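Purine nucleoside phosphorylase (PDB 6DZD) probably cleaves adenosine, inosine and S-methyl-5'-thioadenosine with phosphate, and probably deaminates adenosine, as a zinc-binding member of the YfiH/LACC1 family. Local coordinates at residues L77-F82 / D98-F104; P12-L16 / K68-L73; Y138-L144 / S173-R179. One frame throughout, in Å; residues are numbered along the deposited sequence.

Contact 1 of 3, residues L77-F82 / D98-F104; sequences LHDWVF and DRASGAF
The chi1 of L77, -159°, swings CG away from the backbone N, and F104 holds its ring anti to the carbonyl carbon (chi1 -60°). Together these torsions bring a methyl over a phenyl face. L77 CD2 lies 4.0 Å from the centroid of the F104 ring, a CH-pi contact. The same phenyl ring turns its edge to the face of the H78 imidazole. The two centroids are 5.0 Å apart and the planes meet at 53°, an edge-to-face pair. H78 ND1 is hydrogen-bonded to D76 OD1.

D79 and R99 form the salt bridge of this contact. R99 is extended from CG to NE, and its NE donates to D79 OD1 at 2.7 Å. The oxygen lies in the guanidinium plane but is met from above the carboxylate plane. R99 NH1 has a second acid, D96. Replacing R99 by an alanine would probably leave D79 and D96 without their shared cation.

D98 to S101 is a type II beta turn. S101 N donates to D98 O to close it, and S101 OG adds a second bond to that oxygen at 2.7 Å. S101 O then accepts from F82 N at 2.9 Å, nearly along the C=O axis. G102 has positive phi and sits against F82, where a side chain would clash with F82 CB.

The contact thus pins the loop after strand 91-93 to strand 80-82, an outermost strand of its sheet. Strand 124-129 pairs with strand 80-82 within that sheet. Helix 59-72 packs on L77 and W80, and its R66 makes a cation-pi contact with F82.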
loop_
_atom_site.group_PDB
_atom_site.type_symbol
_atom_site.label_atom_id
_atom_site.label_comp_id
_atom_site.label_asym_id
_atom_site.label_seq_id
_atom_site.Cartn_x
_atom_site.Cartn_y
_atom_site.Cartn_z
ATOM N N LEU A 77 -14.444 3.360 12.908
ATOM C CA LEU A 77 -13.001 3.538 13.004
ATOM C C LEU A 77 -12.399 2.734 14.150
ATOM O O LEU A 77 -11.188 2.479 14.150
ATOM C CB LEU A 77 -12.685 5.024 13.185
ATOM C CG LEU A 77 -11.278 5.494 12.819
ATOM C CD1 LEU A 77 -10.955 5.109 11.388
ATOM C CD2 LEU A 77 -11.125 6.987 13.033
ATOM N N HIS A 78 -13.223 2.303 15.106
ATOM C CA HIS A 78 -12.756 1.452 16.195
ATOM C C HIS A 78 -12.295 0.087 15.715
ATOM O O HIS A 78 -11.494 -0.556 16.398
ATOM C CB HIS A 78 -13.863 1.287 17.242
ATOM C CG HIS A 78 -14.144 2.541 18.008
ATOM N ND1 HIS A 78 -14.881 3.582 17.482
ATOM C CD2 HIS A 78 -13.754 2.940 19.242
ATOM C CE1 HIS A 78 -14.947 4.562 18.367
ATOM N NE2 HIS A 78 -14.275 4.196 19.445
ATOM N N ASP A 79 -12.790 -0.372 14.568
ATOM C CA ASP A 79 -12.420 -1.669 14.021
ATOM C C ASP A 79 -11.320 -1.554 12.961
ATOM O O ASP A 79 -11.134 -2.480 12.158
ATOM C CB ASP A 79 -13.650 -2.372 13.450
ATOM C CG ASP A 79 -14.788 -2.470 14.455
ATOM O OD1 ASP A 79 -14.539 -2.834 15.630
ATOM O OD2 ASP A 79 -15.940 -2.170 14.057
ATOM N N TRP A 80 -10.585 -0.444 12.951
ATOM C CA TRP A 80 -9.473 -0.252 12.039
ATOM C C TRP A 80 -8.139 -0.440 12.770
ATOM O O TRP A 80 -8.035 -0.241 13.987
ATOM C CB TRP A 80 -9.531 1.138 11.404
ATOM C CG TRP A 80 -10.636 1.304 10.432
ATOM C CD1 TRP A 80 -11.975 1.184 10.685
ATOM C CD2 TRP A 80 -10.515 1.617 9.038
ATOM N NE1 TRP A 80 -12.691 1.398 9.534
ATOM C CE2 TRP A 80 -11.819 1.666 8.507
ATOM C CE3 TRP A 80 -9.432 1.860 8.188
ATOM C CZ2 TRP A 80 -12.072 1.946 7.161
ATOM C CZ3 TRP A 80 -9.686 2.143 6.846
ATOM C CH2 TRP A 80 -10.999 2.187 6.351
ATOM N N VAL A 81 -7.110 -0.834 12.010
ATOM C CA VAL A 81 -5.776 -1.069 12.552
ATOM C C VAL A 81 -4.737 -0.411 11.652
ATOM O O VAL A 81 -4.715 -0.657 10.441
ATOM C CB VAL A 81 -5.469 -2.570 12.697
ATOM C CG1 VAL A 81 -4.092 -2.743 13.254
ATOM C CG2 VAL A 81 -6.518 -3.244 13.576
ATOM N N PHE A 82 -3.844 0.376 12.261
ATOM C CA PHE A 82 -2.835 1.163 11.567
ATOM C C PHE A 82 -1.441 0.745 12.022
ATOM O O PHE A 82 -1.274 0.109 13.066
ATOM C CB PHE A 82 -3.067 2.676 11.808
ATOM C CG PHE A 82 -4.225 3.245 11.025
ATOM C CD1 PHE A 82 -5.533 2.858 11.310
ATOM C CD2 PHE A 82 -4.018 4.157 10.014
ATOM C CE1 PHE A 82 -6.606 3.368 10.585
ATOM C CE2 PHE A 82 -5.090 4.673 9.295
ATOM C CZ PHE A 82 -6.380 4.282 9.583
ATOM N N ASP A 98 -6.033 -6.452 18.460
ATOM C CA ASP A 98 -5.374 -5.322 17.818
ATOM C C ASP A 98 -6.333 -4.229 17.418
ATOM O O ASP A 98 -5.881 -3.212 16.882
ATOM C CB ASP A 98 -4.639 -5.741 16.545
ATOM C CG ASP A 98 -3.450 -6.614 16.814
ATOM O OD1 ASP A 98 -2.676 -6.313 17.747
ATOM O OD2 ASP A 98 -3.308 -7.608 16.077
ATOM N N ARG A 99 -7.632 -4.440 17.597
ATOM C CA ARG A 99 -8.624 -3.489 17.120
ATOM C C ARG A 99 -8.309 -2.093 17.624
ATOM O O ARG A 99 -7.766 -1.917 18.721
ATOM C CB ARG A 99 -10.011 -3.897 17.587
ATOM C CG ARG A 99 -10.930 -4.327 16.491
ATOM C CD ARG A 99 -12.237 -4.826 17.091
ATOM N NE ARG A 99 -13.152 -5.099 16.007
ATOM C CZ ARG A 99 -13.171 -6.243 15.347
ATOM N NH1 ARG A 99 -12.336 -7.210 15.693
ATOM N NH2 ARG A 99 -14.015 -6.411 14.344
ATOM N N ALA A 100 -8.597 -1.108 16.778
ATOM C CA ALA A 100 -8.473 0.321 17.061
ATOM C C ALA A 100 -7.030 0.771 17.301
ATOM O O ALA A 100 -6.804 1.949 17.607
ATOM C CB ALA A 100 -9.352 0.736 18.253
ATOM N N SER A 101 -6.038 -0.087 17.067
ATOM C CA SER A 101 -4.653 0.281 17.339
ATOM C C SER A 101 -4.167 1.246 16.263
ATOM O O SER A 101 -4.150 0.906 15.071
ATOM C CB SER A 101 -3.749 -0.956 17.378
ATOM O OG SER A 101 -4.097 -1.880 18.401
ATOM N N GLY A 102 -3.739 2.431 16.686
ATOM C CA GLY A 102 -3.309 3.445 15.746
ATOM C C GLY A 102 -4.409 4.199 15.030
ATOM O O GLY A 102 -4.098 5.132 14.285
ATOM N N ALA A 103 -5.683 3.865 15.272
ATOM C CA ALA A 103 -6.780 4.462 14.512
ATOM C C ALA A 103 -7.031 5.902 14.941
ATOM O O ALA A 103 -7.341 6.754 14.102
ATOM C CB ALA A 103 -8.051 3.622 14.660
ATOM N N PHE A 104 -6.910 6.197 16.241
ATOM C CA PHE A 104 -7.088 7.558 16.742
ATOM C C PHE A 104 -5.804 8.208 17.235
ATOM O O PHE A 104 -5.754 9.434 17.365
ATOM C CB PHE A 104 -8.124 7.577 17.876
ATOM C CG PHE A 104 -9.476 7.095 17.449
ATOM C CD1 PHE A 104 -9.795 5.747 17.496
ATOM C CD2 PHE A 104 -10.414 7.984 16.960
ATOM C CE1 PHE A 104 -11.040 5.303 17.092
ATOM C CE2 PHE A 104 -11.652 7.549 16.556
ATOM C CZ PHE A 104 -11.967 6.205 16.622
#

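Contact 2 of 3, residues P12-L16 / K68-L73; sequences PSMLL and KVADIL
K68 reaches S13 with the end of its side chain, where the last turn of helix 59-72 packs on strand 14-17 of a mixed beta sheet and on the residue before that strand. This is helix-on-sheet packing, built from side chains. K68 is extended beyond CG, which carries CE to 3.6 Å from S13 OG. The polar ends are held by the loop beyond: K68 NZ donates to G39 O, and S13 OG is hydrogen-bonded to N38 O.

V69 comes next and is buried. Its CG1 lies 3.8 Å from M14 SD, and the two side chains cross at a slant. V69 also touches M271 of strand 270-276.

One turn on, I72 points toward the strand. Its CG2 is anti to the backbone N and meets M14 CG at 4.0 Å. Here the two side chains run past each other in opposite directions.

L73 is the first residue to leave helical geometry. It packs on M14 and, more loosely, on L16, whose CD2 is 4.2 Å from L73 CD2. F273 of strand 270-276 touches M14, L16 and L73, so these apolar groups share one neighbour on the sheet.

M14 is the centre of the contact. Its chain bends at both chi2 (-75°) and chi3 (-72°). The bends fold the thioether against the helix, so that the sulfur sits nearest V69 and the methyl nearest L73. The terminal methyl, M14 CE, rests 3.5 Å from L73 CD2.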
loop_
_atom_site.group_PDB
_atom_site.type_symbol
_atom_site.label_atom_id
_atom_site.label_comp_id
_atom_site.label_asym_id
_atom_site.label_seq_id
_atom_site.Cartn_x
_atom_site.Cartn_y
_atom_site.Cartn_z
ATOM N N PRO A 12 -15.487 12.022 -4.439
ATOM C CA PRO A 12 -14.069 12.364 -4.610
ATOM C C PRO A 12 -13.065 11.441 -3.912
ATOM O O PRO A 12 -11.950 11.249 -4.384
ATOM C CB PRO A 12 -13.981 13.758 -3.987
ATOM C CG PRO A 12 -14.967 13.709 -2.887
ATOM C CD PRO A 12 -16.120 12.886 -3.425
ATOM N N SER A 13 -13.456 10.884 -2.777
ATOM C CA SER A 13 -12.451 10.390 -1.856
ATOM C C SER A 13 -11.970 8.967 -2.116
ATOM O O SER A 13 -10.873 8.632 -1.671
ATOM C CB SER A 13 -12.984 10.516 -0.420
ATOM O OG SER A 13 -13.132 11.892 -0.041
ATOM N N MET A 14 -12.715 8.116 -2.823
ATOM C CA MET A 14 -12.439 6.682 -2.778
ATOM C C MET A 14 -12.138 6.086 -4.143
ATOM O O MET A 14 -12.843 6.347 -5.122
ATOM C CB MET A 14 -13.620 5.908 -2.200
ATOM C CG MET A 14 -14.231 6.489 -0.939
ATOM S SD MET A 14 -13.137 6.135 0.436
ATOM C CE MET A 14 -13.444 4.374 0.581
ATOM N N LEU A 15 -11.116 5.237 -4.183
ATOM C CA LEU A 15 -10.898 4.304 -5.281
ATOM C C LEU A 15 -11.121 2.896 -4.746
ATOM O O LEU A 15 -10.473 2.499 -3.775
ATOM C CB LEU A 15 -9.487 4.442 -5.850
ATOM C CG LEU A 15 -9.258 5.639 -6.761
ATOM C CD1 LEU A 15 -7.781 5.953 -6.839
ATOM C CD2 LEU A 15 -9.828 5.326 -8.124
ATOM N N LEU A 16 -11.998 2.130 -5.396
ATOM C CA LEU A 16 -12.428 0.833 -4.883
ATOM C C LEU A 16 -12.085 -0.293 -5.842
ATOM O O LEU A 16 -12.381 -0.201 -7.036
ATOM C CB LEU A 16 -13.941 0.826 -4.628
ATOM C CG LEU A 16 -14.402 1.695 -3.457
ATOM C CD1 LEU A 16 -15.908 1.744 -3.363
ATOM C CD2 LEU A 16 -13.778 1.183 -2.133
ATOM N N LYS A 68 -14.275 10.163 8.022
ATOM C CA LYS A 68 -15.104 10.268 6.827
ATOM C C LYS A 68 -14.960 9.036 5.953
ATOM O O LYS A 68 -15.963 8.507 5.455
ATOM C CB LYS A 68 -14.744 11.517 6.028
ATOM C CG LYS A 68 -15.059 11.383 4.542
ATOM C CD LYS A 68 -15.347 12.737 3.905
ATOM C CE LYS A 68 -15.678 12.646 2.412
ATOM N NZ LYS A 68 -15.793 14.016 1.804
ATOM N N VAL A 69 -13.734 8.526 5.804
ATOM C CA VAL A 69 -13.551 7.331 4.991
ATOM C C VAL A 69 -14.224 6.133 5.643
ATOM O O VAL A 69 -14.918 5.360 4.975
ATOM C CB VAL A 69 -12.060 7.066 4.725
ATOM C CG1 VAL A 69 -11.909 5.741 3.999
ATOM C CG2 VAL A 69 -11.460 8.207 3.918
ATOM N N ALA A 70 -14.084 5.993 6.962
ATOM C CA ALA A 70 -14.737 4.892 7.661
ATOM C C ALA A 70 -16.247 4.934 7.467
ATOM O O ALA A 70 -16.901 3.892 7.314
ATOM C CB ALA A 70 -14.392 4.948 9.149
ATOM N N ASP A 71 -16.820 6.133 7.455
ATOM C CA ASP A 71 -18.269 6.239 7.326
ATOM C C ASP A 71 -18.738 5.956 5.892
ATOM O O ASP A 71 -19.845 5.457 5.689
ATOM C CB ASP A 71 -18.721 7.615 7.826
ATOM C CG ASP A 71 -18.574 7.782 9.356
ATOM O OD1 ASP A 71 -18.038 6.891 10.069
ATOM O OD2 ASP A 71 -19.007 8.839 9.856
ATOM N N ILE A 72 -17.930 6.269 4.882
ATOM C CA ILE A 72 -18.327 5.932 3.520
ATOM C C ILE A 72 -18.401 4.420 3.352
ATOM O O ILE A 72 -19.348 3.892 2.760
ATOM C CB ILE A 72 -17.377 6.591 2.502
ATOM C CG1 ILE A 72 -17.597 8.118 2.505
ATOM C CG2 ILE A 72 -17.623 6.007 1.110
ATOM C CD1 ILE A 72 -16.444 8.943 1.978
ATOM N N LEU A 73 -17.425 3.699 3.896
ATOM C CA LEU A 73 -17.406 2.243 3.891
ATOM C C LEU A 73 -18.379 1.637 4.897
ATOM O O LEU A 73 -18.378 0.412 5.083
ATOM C CB LEU A 73 -15.983 1.751 4.162
ATOM C CG LEU A 73 -14.928 2.244 3.173
ATOM C CD1 LEU A 73 -13.546 2.069 3.761
ATOM C CD2 LEU A 73 -15.022 1.486 1.875
#

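Contact 3 of 3, residues Y138-L144 / S173-R179; sequences YDPVRSL and SNPADIR
D139 and D177 cross at a slant, with their carboxylate planes 34° apart. D139 OD1 faces the CB of D177 rather than its charged end. D139 CG is anti to the backbone N (chi1 -176°), which turns the carboxylate toward S173. S173 OG donates to the anti lone pair of D139 OD2, at 2.7 Å. A water donates to D139 OD2 and D177 OD2 and accepts from N174 N. It links the two acids, whose like charges it may help to offset.

D139 OD1 is gripped twice from its own turn. V141 N donates at 2.8 Å to D139 OD1, making an Asx turn, and R142 N donates to it. Both arrive from the same face of the carboxylate plane.

V141 lays its CG2 methyl against the D177 carboxylate. P140 and R179 cross at about a right angle, with P140 CG over one face of the guanidinium. R179 bends at chi2, and its NH2 donates to D177 O at 2.9 Å.

Y138 and R179 form an antiparallel hydrogen-bonded pair. Y138 N gives to R179 O at 2.8 Å, and R179 N gives back to Y138 O.

The turn P140 to S143 joins strands 133-139 and 144-150 in a hairpin, with S143 and L144 facing D139 in a G1 beta bulge. Strand 179-182 lies along the other side of strand 133-139. W167 of helix 159-169 touches D139, L144 and S173.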
loop_
_atom_site.group_PDB
_atom_site.type_symbol
_atom_site.label_atom_id
_atom_site.label_comp_id
_atom_site.label_asym_id
_atom_site.label_seq_id
_atom_site.Cartn_x
_atom_site.Cartn_y
_atom_site.Cartn_z
ATOM N N TYR A 138 -5.301 -11.258 -1.539
ATOM C CA TYR A 138 -6.582 -11.865 -1.225
ATOM C C TYR A 138 -6.553 -13.333 -1.605
ATOM O O TYR A 138 -6.247 -13.671 -2.753
ATOM C CB TYR A 138 -7.709 -11.137 -1.950
ATOM C CG TYR A 138 -9.051 -11.767 -1.740
ATOM C CD1 TYR A 138 -9.399 -12.347 -0.515
ATOM C CD2 TYR A 138 -9.983 -11.785 -2.763
ATOM C CE1 TYR A 138 -10.640 -12.922 -0.335
ATOM C CE2 TYR A 138 -11.224 -12.362 -2.587
ATOM C CZ TYR A 138 -11.545 -12.920 -1.382
ATOM O OH TYR A 138 -12.779 -13.469 -1.235
ATOM N N ASP A 139 -6.846 -14.198 -0.633
ATOM C CA ASP A 139 -7.038 -15.626 -0.874
ATOM C C ASP A 139 -8.507 -15.973 -0.665
ATOM O O ASP A 139 -8.962 -16.085 0.482
ATOM C CB ASP A 139 -6.149 -16.457 0.055
ATOM C CG ASP A 139 -6.227 -17.954 -0.227
ATOM O OD1 ASP A 139 -7.189 -18.414 -0.873
ATOM O OD2 ASP A 139 -5.317 -18.680 0.217
ATOM N N PRO A 140 -9.283 -16.186 -1.721
ATOM C CA PRO A 140 -10.706 -16.484 -1.521
ATOM C C PRO A 140 -10.954 -17.858 -0.960
ATOM O O PRO A 140 -12.041 -18.094 -0.431
ATOM C CB PRO A 140 -11.302 -16.331 -2.921
ATOM C CG PRO A 140 -10.157 -16.476 -3.863
ATOM C CD PRO A 140 -8.883 -16.201 -3.136
ATOM N N VAL A 141 -9.990 -18.774 -1.067
ATOM C CA VAL A 141 -10.137 -20.108 -0.487
ATOM C C VAL A 141 -9.985 -20.049 1.030
ATOM O O VAL A 141 -10.834 -20.559 1.771
ATOM C CB VAL A 141 -9.129 -21.081 -1.120
ATOM C CG1 VAL A 141 -9.278 -22.437 -0.506
ATOM C CG2 VAL A 141 -9.344 -21.150 -2.601
ATOM N N ARG A 142 -8.874 -19.470 1.511
ATOM C CA ARG A 142 -8.597 -19.353 2.944
ATOM C C ARG A 142 -9.276 -18.145 3.586
ATOM O O ARG A 142 -9.297 -18.050 4.824
ATOM C CB ARG A 142 -7.081 -19.261 3.202
ATOM C CG ARG A 142 -6.239 -20.475 2.784
ATOM C CD ARG A 142 -6.364 -21.639 3.745
ATOM N NE ARG A 142 -7.556 -22.433 3.463
ATOM C CZ ARG A 142 -8.518 -22.662 4.351
ATOM N NH1 ARG A 142 -8.403 -22.154 5.571
ATOM N NH2 ARG A 142 -9.598 -23.383 4.025
ATOM N N SER A 143 -9.832 -17.239 2.770
ATOM C CA SER A 143 -10.477 -16.002 3.222
ATOM C C SER A 143 -9.505 -15.138 4.019
ATOM O O SER A 143 -9.754 -14.765 5.175
ATOM C CB SER A 143 -11.746 -16.291 4.019
ATOM O OG SER A 143 -12.775 -16.585 3.101
ATOM N N LEU A 144 -8.391 -14.823 3.363
ATOM C CA LEU A 144 -7.356 -13.966 3.903
ATOM C C LEU A 144 -7.282 -12.693 3.079
ATOM O O LEU A 144 -7.321 -12.730 1.842
ATOM C CB LEU A 144 -5.992 -14.648 3.884
ATOM C CG LEU A 144 -5.744 -15.787 4.872
ATOM C CD1 LEU A 144 -4.452 -16.520 4.491
ATOM C CD2 LEU A 144 -5.686 -15.273 6.305
ATOM N N SER A 173 -2.036 -21.503 2.684
ATOM C CA SER A 173 -2.516 -21.076 1.381
ATOM C C SER A 173 -1.859 -21.902 0.280
ATOM O O SER A 173 -0.704 -22.331 0.381
ATOM C CB SER A 173 -2.238 -19.580 1.125
ATOM O OG SER A 173 -3.114 -18.714 1.852
ATOM N N ASN A 174 -2.631 -22.162 -0.756
ATOM C CA ASN A 174 -2.072 -22.548 -2.035
ATOM C C ASN A 174 -1.750 -21.268 -2.795
ATOM O O ASN A 174 -2.647 -20.427 -2.968
ATOM C CB ASN A 174 -3.059 -23.404 -2.808
ATOM C CG ASN A 174 -2.549 -23.833 -4.170
ATOM O OD1 ASN A 174 -1.527 -23.346 -4.673
ATOM N ND2 ASN A 174 -3.296 -24.740 -4.799
ATOM N N PRO A 175 -0.491 -21.043 -3.200
ATOM C CA PRO A 175 -0.164 -19.783 -3.895
ATOM C C PRO A 175 -0.950 -19.561 -5.176
ATOM O O PRO A 175 -1.110 -18.406 -5.582
ATOM C CB PRO A 175 1.336 -19.917 -4.178
ATOM C CG PRO A 175 1.609 -21.354 -4.046
ATOM C CD PRO A 175 0.702 -21.867 -3.000
ATOM N N ALA A 176 -1.426 -20.622 -5.835
ATOM C CA ALA A 176 -2.280 -20.458 -7.007
ATOM C C ALA A 176 -3.608 -19.780 -6.673
ATOM O O ALA A 176 -4.222 -19.181 -7.554
ATOM C CB ALA A 176 -2.524 -21.818 -7.667
ATOM N N ASP A 177 -4.067 -19.868 -5.427
ATOM C CA ASP A 177 -5.323 -19.259 -5.010
ATOM C C ASP A 177 -5.190 -17.780 -4.684
ATOM O O ASP A 177 -6.216 -17.111 -4.525
ATOM C CB ASP A 177 -5.890 -19.965 -3.776
ATOM C CG ASP A 177 -6.383 -21.362 -4.074
ATOM O OD1 ASP A 177 -7.040 -21.545 -5.112
ATOM O OD2 ASP A 177 -6.142 -22.276 -3.265
ATOM N N ILE A 178 -3.973 -17.261 -4.546
ATOM C CA ILE A 178 -3.795 -15.902 -4.041
ATOM C C ILE A 178 -3.973 -14.905 -5.181
ATOM O O ILE A 178 -3.445 -15.089 -6.285
ATOM C CB ILE A 178 -2.423 -15.743 -3.366
ATOM C CG1 ILE A 178 -2.295 -16.675 -2.154
ATOM C CG2 ILE A 178 -2.187 -14.301 -2.946
ATOM C CD1 ILE A 178 -0.873 -16.815 -1.650
ATOM N N ARG A 179 -4.735 -13.852 -4.914
ATOM C CA ARG A 179 -4.868 -12.717 -5.803
ATOM C C ARG A 179 -4.121 -11.537 -5.202
ATOM O O ARG A 179 -3.988 -11.431 -3.979
ATOM C CB ARG A 179 -6.339 -12.365 -6.024
ATOM C CG ARG A 179 -6.994 -13.154 -7.139
ATOM C CD ARG A 179 -7.625 -14.465 -6.644
ATOM N NE ARG A 179 -8.318 -15.169 -7.729
ATOM C CZ ARG A 179 -8.324 -16.491 -7.903
ATOM N NH1 ARG A 179 -8.987 -17.021 -8.929
ATOM N NH2 ARG A 179 -7.666 -17.283 -7.059
HETATM O O HOH W 1 -5.562 -21.637 -0.634
#

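Contacts 1 and 2 belong together. Their centres are 16 Å apart, and they touch where W80 CH2 meets L73 CD1 at 3.6 Å. A70 also packs on W80. Both contacts reach the same mixed sheet: contact 2 at strand 14-17 and contact 1 at strand 80-82, which follows helix 59-72 in the chain. Contact 3 belongs to the other six-stranded sheet. Its centre lies about 25 Å from that of contact 1 and about 26 Å from that of contact 2, with nearest atoms about 13 and 12 Å away. All three contacts lie away from the zinc site of C189, C190, C249 and C252 and from the potassium at D210 and F213.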